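Local coordinates for tail fiber protein (Acinetobacter phage AM24, PDB 5W5P) that probably recognises and degrades the capsular polysaccharide of Acinetobacter baumannii as the trimeric tailspike of the phage, at residues Y133-M147 with M162-Y176. Sequence-based numbering, arbitrary orientation.
Sequences YGRVWFGNADRSFKM and MLMEICGDGARVWVY. With ZN (zinc ion), chain C.
Arg-135 grips the neighbouring strand at two points. Its chain bends at chi3 (65°), which brings NH1 to Leu-163 O at 2.7 Å, with the donor well above the carbonyl plane, while NH2 makes a salt bridge to Glu-165 OE1 at 2.8 Å; CB of Glu-165 lies over one guanidinium face. On the same side of the sheet, Cys-167 SG sits at the edge of the Trp-137 indole, 3.9 Å from CD1. The opposite side is apolar: Val-173 CG2 stands over the Phe-138 ring in a CH-pi contact, 4.2 Å from the centroid, and Ile-166 CG2 meets that ring's edge. Parallel backbone bonds join 135-140 to 164-169 and, past a corner, 144-147 to 172-175, the stacking of successive coils in a right-handed beta-helix, as in other phage tailspikes. Beyond the corner, Ser-144 OG takes a hydrogen bond from Arg-172 NH1, and Arg-172 NH2 reaches Asp-161 of the second subunit. At the corner itself, Gly-139 O accepts from Asp-169 N (2.8 Å), and Asp-169 OD1 binds a zinc ion at 2.3 Å. Arg-143 NH1 holds Phe-138 O, its NH2 paired with Asp-107. Helix 122-132 packs on Phe-138 and Met-147.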
loop_
_atom_site.group_PDB
_atom_site.type_symbol
_atom_site.label_atom_id
_atom_site.label_comp_id
_atom_site.label_asym_id
_atom_site.label_seq_id
_atom_site.Cartn_x
_atom_site.Cartn_y
_atom_site.Cartn_z
ATOM N N TYR A 133 0.666 8.971 -33.772
ATOM C CA TYR A 133 1.201 7.745 -33.178
ATOM C C TYR A 133 0.460 7.398 -31.890
ATOM O O TYR A 133 1.053 6.958 -30.905
ATOM C CB TYR A 133 2.712 7.850 -32.943
ATOM C CG TYR A 133 3.508 8.120 -34.198
ATOM C CD1 TYR A 133 3.820 9.420 -34.574
ATOM C CD2 TYR A 133 3.947 7.077 -35.009
ATOM C CE1 TYR A 133 4.545 9.680 -35.722
ATOM C CE2 TYR A 133 4.677 7.327 -36.163
ATOM C CZ TYR A 133 4.972 8.634 -36.515
ATOM O OH TYR A 133 5.695 8.913 -37.657
ATOM N N GLY A 134 -0.850 7.612 -31.896
ATOM C CA GLY A 134 -1.669 7.289 -30.743
ATOM C C GLY A 134 -1.585 8.277 -29.600
ATOM O O GLY A 134 -1.453 7.869 -28.442
ATOM N N ARG A 135 -1.653 9.573 -29.886
ATOM C CA ARG A 135 -1.617 10.591 -28.831
ATOM C C ARG A 135 -2.691 11.625 -29.163
ATOM O O ARG A 135 -2.443 12.590 -29.888
ATOM C CB ARG A 135 -0.228 11.204 -28.710
ATOM C CG ARG A 135 0.834 10.181 -28.327
ATOM C CD ARG A 135 2.127 10.817 -27.880
ATOM N NE ARG A 135 1.990 11.588 -26.646
ATOM C CZ ARG A 135 2.005 11.059 -25.429
ATOM N NH1 ARG A 135 2.130 9.753 -25.272
ATOM N NH2 ARG A 135 1.887 11.834 -24.364
ATOM N N VAL A 136 -3.882 11.418 -28.612
ATOM C CA VAL A 136 -5.065 12.184 -28.974
ATOM C C VAL A 136 -5.511 13.017 -27.780
ATOM O O VAL A 136 -5.425 12.569 -26.631
ATOM C CB VAL A 136 -6.180 11.241 -29.465
ATOM C CG1 VAL A 136 -7.371 12.021 -29.993
ATOM C CG2 VAL A 136 -5.627 10.347 -30.544
ATOM N N TRP A 137 -5.983 14.234 -28.058
ATOM C CA TRP A 137 -6.376 15.201 -27.040
ATOM C C TRP A 137 -7.685 15.846 -27.476
ATOM O O TRP A 137 -7.789 16.334 -28.604
ATOM C CB TRP A 137 -5.264 16.244 -26.850
ATOM C CG TRP A 137 -5.577 17.469 -26.012
ATOM C CD1 TRP A 137 -5.414 17.607 -24.662
ATOM C CD2 TRP A 137 -6.062 18.736 -26.487
ATOM N NE1 TRP A 137 -5.783 18.873 -24.265
ATOM C CE2 TRP A 137 -6.180 19.586 -25.367
ATOM C CE3 TRP A 137 -6.400 19.232 -27.749
ATOM C CZ2 TRP A 137 -6.632 20.905 -25.474
ATOM C CZ3 TRP A 137 -6.848 20.538 -27.853
ATOM C CH2 TRP A 137 -6.963 21.357 -26.723
ATOM N N PHE A 138 -8.678 15.848 -26.586
ATOM C CA PHE A 138 -10.048 16.162 -26.964
ATOM C C PHE A 138 -10.480 17.581 -26.612
ATOM O O PHE A 138 -11.600 17.970 -26.958
ATOM C CB PHE A 138 -11.006 15.160 -26.321
ATOM C CG PHE A 138 -11.007 13.809 -26.985
ATOM C CD1 PHE A 138 -10.062 12.849 -26.647
ATOM C CD2 PHE A 138 -11.953 13.497 -27.950
ATOM C CE1 PHE A 138 -10.065 11.603 -27.256
ATOM C CE2 PHE A 138 -11.961 12.253 -28.560
ATOM C CZ PHE A 138 -11.016 11.304 -28.208
ATOM N N GLY A 139 -9.640 18.362 -25.937
ATOM C CA GLY A 139 -9.955 19.761 -25.698
ATOM C C GLY A 139 -10.673 20.016 -24.385
ATOM O O GLY A 139 -10.687 19.186 -23.470
ATOM N N ASN A 140 -11.305 21.190 -24.307
ATOM C CA ASN A 140 -11.840 21.702 -23.053
ATOM C C ASN A 140 -13.303 21.301 -22.856
ATOM O O ASN A 140 -13.927 20.658 -23.705
ATOM C CB ASN A 140 -11.677 23.223 -22.982
ATOM C CG ASN A 140 -12.508 23.966 -24.025
ATOM O OD1 ASN A 140 -12.791 23.454 -25.107
ATOM N ND2 ASN A 140 -12.890 25.187 -23.697
ATOM N N ALA A 141 -13.861 21.700 -21.709
ATOM C CA ALA A 141 -15.191 21.265 -21.299
ATOM C C ALA A 141 -16.298 21.777 -22.208
ATOM O O ALA A 141 -17.421 21.268 -22.133
ATOM C CB ALA A 141 -15.470 21.701 -19.859
ATOM N N ASP A 142 -16.019 22.758 -23.063
ATOM C CA ASP A 142 -17.034 23.225 -23.993
ATOM C C ASP A 142 -17.341 22.212 -25.089
ATOM O O ASP A 142 -18.328 22.387 -25.809
ATOM C CB ASP A 142 -16.600 24.554 -24.616
ATOM C CG ASP A 142 -17.211 25.750 -23.910
ATOM O OD1 ASP A 142 -18.445 25.927 -24.007
ATOM O OD2 ASP A 142 -16.460 26.500 -23.246
ATOM N N ARG A 143 -16.535 21.165 -25.226
ATOM C CA ARG A 143 -16.749 20.146 -26.240
ATOM C C ARG A 143 -17.356 18.894 -25.618
ATOM O O ARG A 143 -17.026 18.524 -24.487
ATOM C CB ARG A 143 -15.438 19.791 -26.941
ATOM C CG ARG A 143 -14.673 20.986 -27.464
ATOM C CD ARG A 143 -13.215 20.631 -27.645
ATOM N NE ARG A 143 -12.586 21.395 -28.715
ATOM C CZ ARG A 143 -11.518 20.989 -29.393
ATOM N NH1 ARG A 143 -10.960 19.815 -29.116
ATOM N NH2 ARG A 143 -11.010 21.758 -30.348
ATOM N N SER A 144 -18.253 18.254 -26.371
ATOM C CA SER A 144 -18.845 16.968 -26.005
ATOM C C SER A 144 -18.879 16.121 -27.268
ATOM O O SER A 144 -19.589 16.461 -28.218
ATOM C CB SER A 144 -20.252 17.136 -25.428
ATOM O OG SER A 144 -20.219 17.625 -24.098
ATOM N N PHE A 145 -18.115 15.037 -27.289
ATOM C CA PHE A 145 -18.030 14.171 -28.455
ATOM C C PHE A 145 -18.867 12.911 -28.251
ATOM O O PHE A 145 -19.228 12.547 -27.129
ATOM C CB PHE A 145 -16.574 13.796 -28.746
ATOM C CG PHE A 145 -15.672 14.981 -28.960
ATOM C CD1 PHE A 145 -15.468 15.494 -30.234
ATOM C CD2 PHE A 145 -15.030 15.585 -27.888
ATOM C CE1 PHE A 145 -14.640 16.589 -30.435
ATOM C CE2 PHE A 145 -14.199 16.672 -28.081
ATOM C CZ PHE A 145 -14.005 17.181 -29.357
ATOM N N LYS A 146 -19.185 12.249 -29.361
ATOM C CA LYS A 146 -19.898 10.978 -29.327
ATOM C C LYS A 146 -19.134 9.968 -30.164
ATOM O O LYS A 146 -18.923 10.187 -31.361
ATOM C CB LYS A 146 -21.332 11.118 -29.840
ATOM C CG LYS A 146 -22.030 9.786 -30.041
ATOM C CD LYS A 146 -23.533 9.927 -29.932
ATOM C CE LYS A 146 -24.127 10.406 -31.242
ATOM N NZ LYS A 146 -25.594 10.664 -31.128
HETATM N N MSE A 147 -18.720 8.868 -29.539
HETATM C CA MSE A 147 -18.049 7.789 -30.252
HETATM C C MSE A 147 -18.873 6.501 -30.196
HETATM O O MSE A 147 -19.254 6.041 -29.115
HETATM C CB MSE A 147 -16.656 7.551 -29.673
HETATM C CG MSE A 147 -15.749 8.763 -29.739
HETATM SE SE MSE A 147 -14.016 8.474 -28.888
HETATM C CE MSE A 147 -13.453 6.883 -29.863
HETATM N N MSE A 162 6.876 2.710 -28.202
HETATM C CA MSE A 162 5.881 3.782 -28.197
HETATM C C MSE A 162 5.292 4.033 -26.814
HETATM O O MSE A 162 5.337 3.166 -25.933
HETATM C CB MSE A 162 4.747 3.477 -29.186
HETATM C CG MSE A 162 5.196 3.187 -30.608
HETATM SE SE MSE A 162 3.719 2.642 -31.789
HETATM C CE MSE A 162 2.995 4.406 -32.196
ATOM N N LEU A 163 4.743 5.230 -26.628
ATOM C CA LEU A 163 3.963 5.566 -25.442
ATOM C C LEU A 163 2.731 6.314 -25.917
ATOM O O LEU A 163 2.837 7.431 -26.428
ATOM C CB LEU A 163 4.771 6.399 -24.451
ATOM C CG LEU A 163 4.015 6.878 -23.218
ATOM C CD1 LEU A 163 3.877 5.713 -22.266
ATOM C CD2 LEU A 163 4.756 8.017 -22.518
HETATM N N MSE A 164 1.567 5.714 -25.737
HETATM C CA MSE A 164 0.349 6.302 -26.272
HETATM C C MSE A 164 -0.509 6.923 -25.180
HETATM O O MSE A 164 -0.465 6.488 -24.026
HETATM C CB MSE A 164 -0.431 5.235 -27.046
HETATM C CG MSE A 164 0.449 4.503 -28.060
HETATM SE SE MSE A 164 -0.399 3.008 -29.006
HETATM C CE MSE A 164 -0.700 1.779 -27.512
ATOM N N GLU A 165 -1.286 7.943 -25.536
ATOM C CA GLU A 165 -2.109 8.642 -24.561
ATOM C C GLU A 165 -3.430 9.065 -25.184
ATOM O O GLU A 165 -3.480 9.463 -26.348
ATOM C CB GLU A 165 -1.382 9.871 -23.991
ATOM C CG GLU A 165 -2.067 10.491 -22.770
ATOM C CD GLU A 165 -1.108 11.258 -21.870
ATOM O OE1 GLU A 165 -0.040 11.683 -22.362
ATOM O OE2 GLU A 165 -1.423 11.436 -20.670
ATOM N N ILE A 166 -4.497 8.970 -24.397
ATOM C CA ILE A 166 -5.814 9.485 -24.756
ATOM C C ILE A 166 -6.227 10.389 -23.603
ATOM O O ILE A 166 -6.560 9.907 -22.514
ATOM C CB ILE A 166 -6.839 8.370 -24.984
ATOM C CG1 ILE A 166 -6.453 7.528 -26.199
ATOM C CG2 ILE A 166 -8.239 8.947 -25.154
ATOM C CD1 ILE A 166 -7.014 6.144 -26.148
ATOM N N CYS A 167 -6.202 11.699 -23.828
ATOM C CA CYS A 167 -6.327 12.656 -22.742
ATOM C C CYS A 167 -7.151 13.843 -23.228
ATOM O O CYS A 167 -7.670 13.854 -24.347
ATOM C CB CYS A 167 -4.939 13.082 -22.247
ATOM S SG CYS A 167 -4.040 14.123 -23.442
ATOM N N GLY A 168 -7.267 14.855 -22.379
ATOM C CA GLY A 168 -8.051 16.019 -22.733
ATOM C C GLY A 168 -7.861 17.121 -21.717
ATOM O O GLY A 168 -7.067 17.009 -20.779
ATOM N N ASP A 169 -8.609 18.195 -21.922
ATOM C CA ASP A 169 -8.585 19.358 -21.048
ATOM C C ASP A 169 -9.975 19.654 -20.499
ATOM O O ASP A 169 -10.370 20.812 -20.347
ATOM C CB ASP A 169 -8.025 20.572 -21.780
ATOM C CG ASP A 169 -7.345 21.544 -20.847
ATOM O OD1 ASP A 169 -7.508 21.393 -19.613
ATOM O OD2 ASP A 169 -6.651 22.458 -21.348
ATOM N N GLY A 170 -10.735 18.603 -20.191
ATOM C CA GLY A 170 -12.071 18.739 -19.646
ATOM C C GLY A 170 -13.183 18.295 -20.568
ATOM O O GLY A 170 -14.342 18.260 -20.135
ATOM N N ALA A 171 -12.878 17.945 -21.817
ATOM C CA ALA A 171 -13.913 17.577 -22.769
ATOM C C ALA A 171 -14.683 16.347 -22.291
ATOM O O ALA A 171 -14.231 15.584 -21.430
ATOM C CB ALA A 171 -13.300 17.310 -24.143
ATOM N N ARG A 172 -15.864 16.162 -22.869
ATOM C CA ARG A 172 -16.709 15.011 -22.593
ATOM C C ARG A 172 -16.785 14.121 -23.825
ATOM O O ARG A 172 -16.843 14.616 -24.955
ATOM C CB ARG A 172 -18.116 15.449 -22.177
ATOM C CG ARG A 172 -19.080 14.297 -21.966
ATOM C CD ARG A 172 -20.510 14.737 -22.171
ATOM N NE ARG A 172 -21.069 15.285 -20.945
ATOM C CZ ARG A 172 -21.683 16.459 -20.861
ATOM N NH1 ARG A 172 -21.831 17.215 -21.939
ATOM N NH2 ARG A 172 -22.156 16.870 -19.692
ATOM N N VAL A 173 -16.772 12.809 -23.603
ATOM C CA VAL A 173 -16.913 11.821 -24.665
ATOM C C VAL A 173 -18.099 10.937 -24.307
ATOM O O VAL A 173 -18.049 10.199 -23.317
ATOM C CB VAL A 173 -15.642 10.980 -24.852
ATOM C CG1 VAL A 173 -15.867 9.885 -25.896
ATOM C CG2 VAL A 173 -14.471 11.862 -25.239
ATOM N N TRP A 174 -19.168 11.022 -25.095
ATOM C CA TRP A 174 -20.269 10.076 -24.980
ATOM C C TRP A 174 -19.860 8.754 -25.612
ATOM O O TRP A 174 -19.396 8.722 -26.756
ATOM C CB TRP A 174 -21.522 10.613 -25.664
ATOM C CG TRP A 174 -22.096 11.829 -25.025
ATOM C CD1 TRP A 174 -21.893 13.124 -25.404
ATOM C CD2 TRP A 174 -22.986 11.872 -23.904
ATOM N NE1 TRP A 174 -22.596 13.972 -24.585
ATOM C CE2 TRP A 174 -23.279 13.229 -23.658
ATOM C CE3 TRP A 174 -23.567 10.895 -23.089
ATOM C CZ2 TRP A 174 -24.125 13.637 -22.628
ATOM C CZ3 TRP A 174 -24.408 11.301 -22.067
ATOM C CH2 TRP A 174 -24.677 12.661 -21.844
ATOM N N VAL A 175 -20.036 7.663 -24.872
ATOM C CA VAL A 175 -19.541 6.351 -25.270
ATOM C C VAL A 175 -20.720 5.468 -25.652
ATOM O O VAL A 175 -21.701 5.371 -24.904
ATOM C CB VAL A 175 -18.715 5.703 -24.148
ATOM C CG1 VAL A 175 -18.071 4.422 -24.644
ATOM C CG2 VAL A 175 -17.668 6.684 -23.633
ATOM N N TYR A 176 -20.618 4.822 -26.814
ATOM C CA TYR A 176 -21.636 3.886 -27.306
ATOM C C TYR A 176 -20.891 2.692 -27.901
ATOM O O TYR A 176 -20.523 2.704 -29.078
ATOM C CB TYR A 176 -22.558 4.543 -28.328
ATOM C CG TYR A 176 -23.485 5.577 -27.741
ATOM C CD1 TYR A 176 -23.081 6.899 -27.601
ATOM C CD2 TYR A 176 -24.766 5.235 -27.328
ATOM C CE1 TYR A 176 -23.924 7.852 -27.066
ATOM C CE2 TYR A 176 -25.616 6.184 -26.788
ATOM C CZ TYR A 176 -25.188 7.491 -26.661
ATOM O OH TYR A 176 -26.028 8.443 -26.127
HETATM ZN ZN ZN C . -6.219 22.018 -17.843
#